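Local structure of glycogen synthase (Cyanobacterium sp. CLg1, 6GNF) at residues A[353-358]-A[428-433]; A[383-388]-A[415-420]; A[366-371]-A[493-498]. The protein belongs to the glycogen/starch synthase family of glycosyltransferases with the GT-B fold, in which two Rossmann-like domains face each other across a ligand-holding cleft. All coordinates share one frame; numbering follows the deposited sequence.

Contact 1: residues A[353-358]-A[428-433]; sequences FGFIGR and LMPSRF. With ADP (adenosine-5'-diphosphate), chain F; AC1 (4,6-dideoxy-4-{[(1S,4R,5S,6S)-4,5,6-trihydroxy-3-(hydroxymethyl)cyclohex-2-en-1-yl]amino}-alpha-D-glucopyranose), chain D.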
loop_
_atom_site.group_PDB
_atom_site.type_symbol
_atom_site.label_atom_id
_atom_site.label_comp_id
_atom_site.label_asym_id
_atom_site.label_seq_id
_atom_site.Cartn_x
_atom_site.Cartn_y
_atom_site.Cartn_z
ATOM N N PHE A 353 -1.747 -0.431 23.852
ATOM C CA PHE A 353 -1.183 -0.715 22.529
ATOM C C PHE A 353 -2.301 -0.901 21.509
ATOM O O PHE A 353 -3.279 -1.594 21.775
ATOM C CB PHE A 353 -0.357 -2.002 22.570
ATOM C CG PHE A 353 0.911 -1.891 23.363
ATOM C CD1 PHE A 353 0.907 -2.088 24.732
ATOM C CD2 PHE A 353 2.117 -1.611 22.732
ATOM C CE1 PHE A 353 2.080 -1.996 25.464
ATOM C CE2 PHE A 353 3.294 -1.514 23.457
ATOM C CZ PHE A 353 3.277 -1.708 24.826
ATOM N N GLY A 354 -2.152 -0.291 20.338
ATOM C CA GLY A 354 -3.153 -0.391 19.279
ATOM C C GLY A 354 -2.587 -0.953 17.985
ATOM O O GLY A 354 -1.515 -0.543 17.538
ATOM N N PHE A 355 -3.314 -1.891 17.381
ATOM C CA PHE A 355 -2.958 -2.437 16.073
ATOM C C PHE A 355 -4.082 -2.173 15.082
ATOM O O PHE A 355 -5.256 -2.378 15.386
ATOM C CB PHE A 355 -2.691 -3.944 16.165
ATOM C CG PHE A 355 -2.552 -4.617 14.824
ATOM C CD1 PHE A 355 -3.672 -5.050 14.127
ATOM C CD2 PHE A 355 -1.299 -4.820 14.258
ATOM C CE1 PHE A 355 -3.549 -5.663 12.890
ATOM C CE2 PHE A 355 -1.169 -5.442 13.030
ATOM C CZ PHE A 355 -2.297 -5.862 12.343
ATOM N N ILE A 356 -3.723 -1.704 13.899
ATOM C CA ILE A 356 -4.679 -1.545 12.816
ATOM C C ILE A 356 -4.040 -2.096 11.558
ATOM O O ILE A 356 -3.002 -1.608 11.136
ATOM C CB ILE A 356 -5.046 -0.070 12.571
ATOM C CG1 ILE A 356 -5.431 0.624 13.879
ATOM C CG2 ILE A 356 -6.190 0.024 11.572
ATOM C CD1 ILE A 356 -5.512 2.131 13.763
ATOM N N GLY A 357 -4.632 -3.125 10.964
ATOM C CA GLY A 357 -4.091 -3.648 9.713
ATOM C C GLY A 357 -4.754 -4.902 9.207
ATOM O O GLY A 357 -5.486 -5.557 9.929
ATOM N N ARG A 358 -4.488 -5.217 7.943
ATOM C CA ARG A 358 -4.949 -6.456 7.316
ATOM C C ARG A 358 -4.558 -7.640 8.193
ATOM O O ARG A 358 -3.473 -7.652 8.779
ATOM C CB ARG A 358 -4.344 -6.606 5.911
ATOM C CG ARG A 358 -4.843 -5.562 4.916
ATOM C CD ARG A 358 -4.239 -5.702 3.522
ATOM N NE ARG A 358 -2.832 -5.290 3.446
ATOM C CZ ARG A 358 -1.788 -6.114 3.299
ATOM N NH1 ARG A 358 -1.946 -7.437 3.207
ATOM N NH2 ARG A 358 -0.562 -5.618 3.251
ATOM N N LEU A 428 1.341 -0.493 17.516
ATOM C CA LEU A 428 2.027 -1.779 17.475
ATOM C C LEU A 428 1.974 -2.391 16.079
ATOM O O LEU A 428 0.888 -2.693 15.576
ATOM C CB LEU A 428 1.361 -2.714 18.479
ATOM C CG LEU A 428 2.005 -4.058 18.801
ATOM C CD1 LEU A 428 3.305 -3.860 19.555
ATOM C CD2 LEU A 428 1.046 -4.907 19.623
ATOM N N MET A 429 3.143 -2.542 15.446
ATOM C CA MET A 429 3.243 -3.088 14.088
ATOM C C MET A 429 4.285 -4.207 13.991
ATOM O O MET A 429 5.419 -3.970 13.566
ATOM C CB MET A 429 3.612 -1.980 13.102
ATOM C CG MET A 429 2.655 -0.799 13.109
ATOM S SD MET A 429 3.143 0.457 11.919
ATOM C CE MET A 429 2.833 -0.391 10.385
ATOM N N PRO A 430 3.890 -5.447 14.325
ATOM C CA PRO A 430 4.788 -6.595 14.247
ATOM C C PRO A 430 4.866 -7.179 12.835
ATOM O O PRO A 430 4.623 -8.373 12.636
ATOM C CB PRO A 430 4.139 -7.585 15.214
ATOM C CG PRO A 430 2.685 -7.314 15.071
ATOM C CD PRO A 430 2.564 -5.831 14.840
ATOM N N SER A 431 5.208 -6.336 11.865
ATOM C CA SER A 431 5.239 -6.747 10.471
ATOM C C SER A 431 6.409 -7.687 10.194
ATOM O O SER A 431 7.496 -7.512 10.732
ATOM C CB SER A 431 5.333 -5.525 9.550
ATOM O OG SER A 431 4.234 -4.655 9.755
ATOM N N ARG A 432 6.174 -8.681 9.342
ATOM C CA ARG A 432 7.227 -9.578 8.875
ATOM C C ARG A 432 8.015 -8.961 7.723
ATOM O O ARG A 432 9.185 -9.269 7.534
ATOM C CB ARG A 432 6.636 -10.922 8.455
ATOM C CG ARG A 432 6.051 -11.709 9.620
ATOM C CD ARG A 432 5.614 -13.099 9.199
ATOM N NE ARG A 432 5.258 -13.929 10.356
ATOM C CZ ARG A 432 4.042 -14.043 10.895
ATOM N NH1 ARG A 432 3.004 -13.383 10.400
ATOM N NH2 ARG A 432 3.864 -14.830 11.946
ATOM N N PHE A 433 7.354 -8.140 6.920
ATOM C CA PHE A 433 8.028 -7.251 5.975
ATOM C C PHE A 433 7.130 -6.029 5.784
ATOM O O PHE A 433 5.904 -6.128 5.925
ATOM C CB PHE A 433 8.309 -7.959 4.649
ATOM C CG PHE A 433 7.088 -8.555 4.012
ATOM C CD1 PHE A 433 6.640 -9.817 4.382
ATOM C CD2 PHE A 433 6.378 -7.853 3.043
ATOM C CE1 PHE A 433 5.512 -10.371 3.796
ATOM C CE2 PHE A 433 5.247 -8.399 2.453
ATOM C CZ PHE A 433 4.812 -9.659 2.836
HETATM P PB ADP F . -0.845 -1.825 3.767
HETATM O O1B ADP F . 0.331 -2.762 3.679
HETATM O O2B ADP F . -0.855 -0.773 2.692
HETATM O O3B ADP F . -2.157 -2.525 4.001
HETATM P PA ADP F . -0.228 0.551 5.278
HETATM O O1A ADP F . 0.758 1.022 4.217
HETATM O O2A ADP F . 0.037 0.804 6.757
HETATM O O3A ADP F . -0.537 -1.033 5.140
HETATM O "O5'" ADP F . -1.682 1.170 4.935
HETATM C "C5'" ADP F . -2.887 0.571 5.424
HETATM C "C4'" ADP F . -3.896 1.687 5.668
HETATM O "O4'" ADP F . -5.218 1.185 5.871
HETATM C "C3'" ADP F . -3.535 2.465 6.917
HETATM O "O3'" ADP F . -3.709 3.856 6.629
HETATM C "C2'" ADP F . -4.496 1.964 7.973
HETATM O "O2'" ADP F . -4.819 3.040 8.847
HETATM C "C1'" ADP F . -5.701 1.484 7.183
HETATM N N9 ADP F . -6.388 0.265 7.691
HETATM C C8 ADP F . -5.941 -1.007 7.617
HETATM N N7 ADP F . -6.841 -1.879 8.149
HETATM C C5 ADP F . -7.899 -1.158 8.561
HETATM C C6 ADP F . -9.199 -1.431 9.208
HETATM N N6 ADP F . -9.566 -2.686 9.535
HETATM N N1 ADP F . -10.012 -0.387 9.471
HETATM C C2 ADP F . -9.678 0.878 9.166
HETATM N N3 ADP F . -8.512 1.194 8.574
HETATM C C4 ADP F . -7.600 0.247 8.249
HETATM C C1 AC1 D . -2.177 -3.822 -2.757
HETATM O O2 AC1 D . -0.434 -3.646 -4.450
HETATM C C2 AC1 D . -0.928 -3.072 -3.222
HETATM C C4A AC1 D . 3.234 0.444 1.709
HETATM C C3 AC1 D . 0.164 -3.066 -2.151
HETATM O O3 AC1 D . 1.200 -2.192 -2.611
HETATM C C4 AC1 D . -0.381 -2.612 -0.778
HETATM N N4A AC1 D . 0.625 -2.574 0.309
HETATM C C5 AC1 D . -1.557 -3.540 -0.437
HETATM O O5 AC1 D . -2.574 -3.414 -1.439
HETATM C C6 AC1 D . -2.200 -3.229 0.905
HETATM C C1B AC1 D . 1.872 -1.805 0.293
HETATM C C2B AC1 D . 2.789 -2.016 1.535
HETATM O O2B AC1 D . 2.341 -3.045 2.411
HETATM C C3B AC1 D . 2.961 -0.829 2.456
HETATM O O3B AC1 D . 4.077 -1.062 3.314
HETATM O O4 AC1 D . 3.165 1.498 2.675
HETATM C C5B AC1 D . 2.218 0.652 0.616
HETATM C C7B AC1 D . 1.583 -0.348 0.027
HETATM C C6B AC1 D . 1.957 2.047 0.146
HETATM O O6B AC1 D . 3.204 2.569 -0.318
HETATM O O HOH W 1 -0.796 -1.404 13.698
#
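Leu428 binds the neighbouring strand through its backbone: its N donates to Gly354 O (2.9 Å). Its side chain leans the same way. With CG anti to the backbone N (chi1 -171°), methyl CD1 comes obliquely against the ring of Phe353, 4.1 Å from CD2. Leu428 O lies at the edge of the Phe355 ring, 3.3 Å from CD2, and accepts a bond from a water at 2.8 Å. That water in turn accepts from Ile356 N, so it stands in for the next rung of a parallel ladder where the strands part. Pro430 follows at the centre of an inverse gamma turn, closed by a weak bond from Ser431 N to Met429 O; its CD meets the same ring edge, 4.0 Å from Phe355 CD2. Residues 353-358 end at Arg358. Its guanidinium edge faces the beta-phosphate of ADP, the phosphorus lying in the guanidinium plane, and NE and NH2 donate hydrogen bonds to O3B (2.9 Å) and O1B (3.0 Å). Glu360 pairs with NH1 and should help hold the group. Adjacent parallel strands whose C-terminal ends open onto a bound nucleotide are the hallmark of a Rossmann-like domain.

Contact 2: residues A[383-388]-A[415-420]; sequences VILGIG and KLAHFI. With ADP (adenosine-5'-diphosphate), chain F.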
loop_
_atom_site.group_PDB
_atom_site.type_symbol
_atom_site.label_atom_id
_atom_site.label_comp_id
_atom_site.label_asym_id
_atom_site.label_seq_id
_atom_site.Cartn_x
_atom_site.Cartn_y
_atom_site.Cartn_z
ATOM N N VAL A 383 -5.600 -3.291 21.771
ATOM C CA VAL A 383 -6.752 -3.186 20.892
ATOM C C VAL A 383 -6.299 -3.549 19.487
ATOM O O VAL A 383 -5.263 -3.069 19.031
ATOM C CB VAL A 383 -7.344 -1.767 20.914
ATOM C CG1 VAL A 383 -8.520 -1.666 19.960
ATOM C CG2 VAL A 383 -7.773 -1.408 22.330
ATOM N N ILE A 384 -7.065 -4.416 18.823
ATOM C CA ILE A 384 -6.690 -4.947 17.512
ATOM C C ILE A 384 -7.828 -4.782 16.508
ATOM O O ILE A 384 -8.925 -5.289 16.718
ATOM C CB ILE A 384 -6.337 -6.445 17.601
ATOM C CG1 ILE A 384 -5.430 -6.732 18.796
ATOM C CG2 ILE A 384 -5.663 -6.904 16.318
ATOM C CD1 ILE A 384 -5.315 -8.203 19.124
ATOM N N LEU A 385 -7.557 -4.074 15.418
ATOM C CA LEU A 385 -8.558 -3.805 14.392
ATOM C C LEU A 385 -8.056 -4.279 13.028
ATOM O O LEU A 385 -7.017 -3.825 12.564
ATOM C CB LEU A 385 -8.865 -2.303 14.348
ATOM C CG LEU A 385 -9.812 -1.805 13.247
ATOM C CD1 LEU A 385 -11.216 -2.364 13.446
ATOM C CD2 LEU A 385 -9.838 -0.283 13.204
ATOM N N GLY A 386 -8.817 -5.159 12.379
ATOM C CA GLY A 386 -8.432 -5.695 11.071
ATOM C C GLY A 386 -9.423 -6.659 10.437
ATOM O O GLY A 386 -10.289 -7.205 11.112
ATOM N N ILE A 387 -9.281 -6.860 9.129
ATOM C CA ILE A 387 -10.041 -7.871 8.386
ATOM C C ILE A 387 -9.129 -8.710 7.476
ATOM O O ILE A 387 -8.092 -8.234 7.013
ATOM C CB ILE A 387 -11.161 -7.235 7.530
ATOM C CG1 ILE A 387 -10.609 -6.132 6.619
ATOM C CG2 ILE A 387 -12.245 -6.677 8.430
ATOM C CD1 ILE A 387 -11.513 -5.795 5.455
ATOM N N GLY A 388 -9.548 -9.941 7.197
ATOM C CA GLY A 388 -8.790 -10.840 6.319
ATOM C C GLY A 388 -9.322 -12.261 6.340
ATOM O O GLY A 388 -10.378 -12.542 5.769
ATOM N N LYS A 415 -13.886 5.142 11.974
ATOM C CA LYS A 415 -14.130 5.777 13.262
ATOM C C LYS A 415 -13.281 5.145 14.372
ATOM O O LYS A 415 -12.655 5.857 15.159
ATOM C CB LYS A 415 -15.619 5.698 13.614
ATOM C CG LYS A 415 -16.006 6.363 14.924
ATOM C CD LYS A 415 -17.512 6.570 14.985
ATOM C CE LYS A 415 -17.972 7.082 16.339
ATOM N NZ LYS A 415 -17.975 6.011 17.376
ATOM N N LEU A 416 -13.265 3.815 14.435
ATOM C CA LEU A 416 -12.504 3.116 15.470
ATOM C C LEU A 416 -10.996 3.231 15.226
ATOM O O LEU A 416 -10.213 3.296 16.167
ATOM C CB LEU A 416 -12.927 1.650 15.562
ATOM C CG LEU A 416 -12.390 0.870 16.768
ATOM C CD1 LEU A 416 -12.863 1.479 18.079
ATOM C CD2 LEU A 416 -12.803 -0.593 16.692
ATOM N N ALA A 417 -10.588 3.256 13.964
ATOM C CA ALA A 417 -9.187 3.495 13.631
ATOM C C ALA A 417 -8.726 4.836 14.204
ATOM O O ALA A 417 -7.648 4.929 14.799
ATOM C CB ALA A 417 -8.973 3.457 12.123
ATOM N N HIS A 418 -9.568 5.856 14.060
ATOM C CA HIS A 418 -9.266 7.182 14.578
ATOM C C HIS A 418 -9.194 7.156 16.104
ATOM O O HIS A 418 -8.259 7.699 16.702
ATOM C CB HIS A 418 -10.296 8.201 14.081
ATOM C CG HIS A 418 -10.024 8.693 12.693
ATOM N ND1 HIS A 418 -9.195 9.762 12.436
ATOM C CD2 HIS A 418 -10.444 8.246 11.486
ATOM C CE1 HIS A 418 -9.120 9.957 11.132
ATOM N NE2 HIS A 418 -9.870 9.051 10.533
ATOM N N PHE A 419 -10.173 6.520 16.735
ATOM C CA PHE A 419 -10.163 6.350 18.186
ATOM C C PHE A 419 -8.878 5.677 18.687
ATOM O O PHE A 419 -8.350 6.038 19.745
ATOM C CB PHE A 419 -11.364 5.522 18.652
ATOM C CG PHE A 419 -12.594 6.331 18.963
ATOM C CD1 PHE A 419 -13.171 7.150 18.004
ATOM C CD2 PHE A 419 -13.201 6.233 20.208
ATOM C CE1 PHE A 419 -14.314 7.875 18.288
ATOM C CE2 PHE A 419 -14.345 6.959 20.502
ATOM C CZ PHE A 419 -14.901 7.780 19.537
ATOM N N ILE A 420 -8.396 4.679 17.947
ATOM C CA ILE A 420 -7.205 3.919 18.358
ATOM C C ILE A 420 -5.942 4.764 18.205
ATOM O O ILE A 420 -5.105 4.811 19.110
ATOM C CB ILE A 420 -7.067 2.600 17.564
ATOM C CG1 ILE A 420 -8.129 1.601 18.028
ATOM C CG2 ILE A 420 -5.684 1.986 17.750
ATOM C CD1 ILE A 420 -8.421 0.516 17.015
HETATM P PB ADP F . -0.845 -1.825 3.767
HETATM O O1B ADP F . 0.331 -2.762 3.679
HETATM O O2B ADP F . -0.855 -0.773 2.692
HETATM O O3B ADP F . -2.157 -2.525 4.001
HETATM P PA ADP F . -0.228 0.551 5.278
HETATM O O1A ADP F . 0.758 1.022 4.217
HETATM O O2A ADP F . 0.037 0.804 6.757
HETATM O O3A ADP F . -0.537 -1.033 5.140
HETATM O "O5'" ADP F . -1.682 1.170 4.935
HETATM C "C5'" ADP F . -2.887 0.571 5.424
HETATM C "C4'" ADP F . -3.896 1.687 5.668
HETATM O "O4'" ADP F . -5.218 1.185 5.871
HETATM C "C3'" ADP F . -3.535 2.465 6.917
HETATM O "O3'" ADP F . -3.709 3.856 6.629
HETATM C "C2'" ADP F . -4.496 1.964 7.973
HETATM O "O2'" ADP F . -4.819 3.040 8.847
HETATM C "C1'" ADP F . -5.701 1.484 7.183
HETATM N N9 ADP F . -6.388 0.265 7.691
HETATM C C8 ADP F . -5.941 -1.007 7.617
HETATM N N7 ADP F . -6.841 -1.879 8.149
HETATM C C5 ADP F . -7.899 -1.158 8.561
HETATM C C6 ADP F . -9.199 -1.431 9.208
HETATM N N6 ADP F . -9.566 -2.686 9.535
HETATM N N1 ADP F . -10.012 -0.387 9.471
HETATM C C2 ADP F . -9.678 0.878 9.166
HETATM N N3 ADP F . -8.512 1.194 8.574
HETATM C C4 ADP F . -7.600 0.247 8.249
#
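A trans chi1 (175°) followed by chi2 near 66° splits the end of Leu385 so that its two methyls meet separate partners on helix 414-423. CD1 crosses to CD2 of Leu416 at 4.0 Å, while CD2 approaches the helix backbone, 3.7 Å from Ala417 N, with the Ala417 methyl beside it. From the helix, Ile420 comes with CG1 beside its own backbone N and the chain extended beyond. Its CD1 touches both Val383 and Leu385, 3.7 Å from Val383 CG1 and 3.9 Å from Leu385 CB. Helix 414-423 belongs to a beta-alpha-beta crossover of the Rossmann-like domain: it leaves strand 406-409, passes over strands 381-385 and 352-356, and leads into strand 426-429. Accordingly its segment 415-420 runs roughly antiparallel to strand 383-385, at 147°, with the two axes 9.8 Å apart at their closest. All the pairing is apolar and buried, and Ile356 of the adjacent strand also packs against Ile420. Towards the C-terminal end of the strand, the adenine of ADP rests against the same residues: Leu385 CD2 is 3.7 Å from N1, and the Ala417 methyl is 4.0 Å from C2. Gly386 CA comes up to the exocyclic amine, 3.6 Å from N6.

Contact 3: residues A[366-371]-A[493-498]; sequences DVIIAA and DAMIVG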
loop_
_atom_site.group_PDB
_atom_site.type_symbol
_atom_site.label_atom_id
_atom_site.label_comp_id
_atom_site.label_asym_id
_atom_site.label_seq_id
_atom_site.Cartn_x
_atom_site.Cartn_y
_atom_site.Cartn_z
ATOM N N ASP A 366 -1.469 -12.475 13.653
ATOM C CA ASP A 366 -1.430 -13.810 14.269
ATOM C C ASP A 366 -0.467 -13.886 15.465
ATOM O O ASP A 366 -0.711 -14.634 16.411
ATOM C CB ASP A 366 -1.121 -14.903 13.226
ATOM C CG ASP A 366 0.265 -14.769 12.591
ATOM O OD1 ASP A 366 0.719 -13.635 12.295
ATOM O OD2 ASP A 366 0.901 -15.821 12.366
ATOM N N VAL A 367 0.604 -13.099 15.412
ATOM C CA VAL A 367 1.575 -13.001 16.505
ATOM C C VAL A 367 0.944 -12.361 17.742
ATOM O O VAL A 367 1.149 -12.832 18.874
ATOM C CB VAL A 367 2.815 -12.175 16.083
ATOM C CG1 VAL A 367 3.756 -11.954 17.258
ATOM C CG2 VAL A 367 3.539 -12.848 14.922
ATOM N N ILE A 368 0.164 -11.299 17.528
ATOM C CA ILE A 368 -0.463 -10.582 18.643
ATOM C C ILE A 368 -1.442 -11.497 19.369
ATOM O O ILE A 368 -1.412 -11.597 20.596
ATOM C CB ILE A 368 -1.195 -9.299 18.190
ATOM C CG1 ILE A 368 -0.226 -8.332 17.504
ATOM C CG2 ILE A 368 -1.831 -8.598 19.388
ATOM C CD1 ILE A 368 -0.899 -7.128 16.878
ATOM N N ILE A 369 -2.279 -12.188 18.603
ATOM C CA ILE A 369 -3.261 -13.106 19.169
ATOM C C ILE A 369 -2.579 -14.244 19.932
ATOM O O ILE A 369 -2.990 -14.581 21.039
ATOM C CB ILE A 369 -4.195 -13.664 18.076
ATOM C CG1 ILE A 369 -5.115 -12.551 17.568
ATOM C CG2 ILE A 369 -5.032 -14.824 18.607
ATOM C CD1 ILE A 369 -5.790 -12.863 16.249
ATOM N N ALA A 370 -1.528 -14.811 19.347
ATOM C CA ALA A 370 -0.788 -15.902 19.983
ATOM C C ALA A 370 -0.028 -15.440 21.230
ATOM O O ALA A 370 0.278 -16.253 22.103
ATOM C CB ALA A 370 0.171 -16.544 18.993
ATOM N N ALA A 371 0.260 -14.143 21.319
ATOM C CA ALA A 371 1.040 -13.593 22.430
ATOM C C ALA A 371 0.234 -13.384 23.710
ATOM O O ALA A 371 0.820 -13.104 24.757
ATOM C CB ALA A 371 1.681 -12.277 22.012
ATOM N N ASP A 493 7.841 -13.737 21.174
ATOM C CA ASP A 493 8.950 -13.310 22.023
ATOM C C ASP A 493 9.643 -12.068 21.447
ATOM O O ASP A 493 9.955 -11.120 22.164
ATOM C CB ASP A 493 9.950 -14.458 22.199
ATOM C CG ASP A 493 9.352 -15.659 22.954
ATOM O OD1 ASP A 493 8.382 -15.484 23.728
ATOM O OD2 ASP A 493 9.855 -16.788 22.787
ATOM N N ALA A 494 9.827 -12.046 20.132
ATOM C CA ALA A 494 10.463 -10.916 19.457
ATOM C C ALA A 494 9.647 -9.624 19.594
ATOM O O ALA A 494 10.210 -8.541 19.778
ATOM C CB ALA A 494 10.691 -11.251 17.994
ATOM N N MET A 495 8.324 -9.744 19.514
ATOM C CA MET A 495 7.434 -8.594 19.668
ATOM C C MET A 495 7.511 -8.059 21.091
ATOM O O MET A 495 7.658 -6.863 21.308
ATOM C CB MET A 495 5.988 -8.988 19.334
ATOM C CG MET A 495 4.972 -7.862 19.478
ATOM S SD MET A 495 3.286 -8.389 19.113
ATOM C CE MET A 495 2.925 -9.384 20.555
ATOM N N ILE A 496 7.431 -8.963 22.057
ATOM C CA ILE A 496 7.400 -8.590 23.472
ATOM C C ILE A 496 8.683 -7.889 23.931
ATOM O O ILE A 496 8.636 -7.008 24.788
ATOM C CB ILE A 496 7.084 -9.818 24.350
ATOM C CG1 ILE A 496 5.620 -10.227 24.135
ATOM C CG2 ILE A 496 7.334 -9.526 25.823
ATOM C CD1 ILE A 496 5.293 -11.634 24.582
ATOM N N VAL A 497 9.823 -8.268 23.361
ATOM C CA VAL A 497 11.075 -7.558 23.623
ATOM C C VAL A 497 10.919 -6.066 23.314
ATOM O O VAL A 497 11.323 -5.219 24.119
ATOM C CB VAL A 497 12.258 -8.164 22.823
ATOM C CG1 VAL A 497 13.451 -7.215 22.778
ATOM C CG2 VAL A 497 12.673 -9.497 23.435
ATOM N N GLY A 498 10.318 -5.753 22.167
ATOM C CA GLY A 498 10.069 -4.366 21.787
ATOM C C GLY A 498 9.092 -3.673 22.715
ATOM O O GLY A 498 9.315 -2.533 23.121
#
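Helix-on-helix packing on the outside of the Rossmann-like domain joins helix 365-370, which follows the first strand of the parallel sheet, to the long helix 485-503, and Met495 is the side chain that spans the gap to Val367, Ile368 and Ala371. The backbones stay well apart, with Val367 CA 8.0 Å from Met495 CA, a spacing that the methionine fills. Its chain is fully extended through chi1 and chi2 and then turns at chi3 (72°), which lays the sulfur over the first helix and swings the terminal methyl along towards Ala371. The sulfur touches two branched residues, which approach it from directions about a right angle apart: SD is 3.9 Å from Ile368 CG1 and 4.0 Å from Val367 CG1. The two approaches differ, since Val367 and the methionine run past each other in opposite senses, whereas the isoleucine meets it at about a right angle. Val367 reaches it because its CG1 is anti to the backbone N (chi1 174°).

In the layered architecture of this domain, helix 365-370 covers the sheet face opposite to helix 414-423, and Ile368 faces two ways, touching Val382 and Ile384 of the sheet as well as Met495. The tightest spot is at the methyl end, where Met495 CE stands 3.5 Å from Ala371 CB, closer than usual for two carbons. Met495 CE is also 4.1 Å from Ile368 CA, so the methyl lies against the helix backbone. Ile496, one residue on, extends its CD1 towards the same alanine and grazes Ala371 CB at 4.5 Å. Val492, a turn earlier in the long helix, also packs on Ala371, and Asp493, next to it in that helix, forms a salt bridge with Lys374.

Contacts 1 and 2, with centres about 11 Å apart, share the parallel sheet and both touch ADP: contact 1 grips its beta-phosphate through Arg358 and, with Ile356 and Gly357, meets the adenine that contact 2 also packs against. Strands 352-356 and 381-385 are adjacent, probably hydrogen-bonded from Phe355 N to Val383 O (2.8 Å). Contact 3 lies on the sheet face opposite to helix 414-423, its centre about 10 Å from that of contact 1. Ile368, whose side chain is about 12 Å from ADP, packs on both, its CD1 3.5 Å from Phe355 CD2 and its CG2 3.5 Å from Ile384 CD1. A salt bridge from Arg432 NH1 to Asp366 OD1 (3.0 Å) ties contacts 1 and 3.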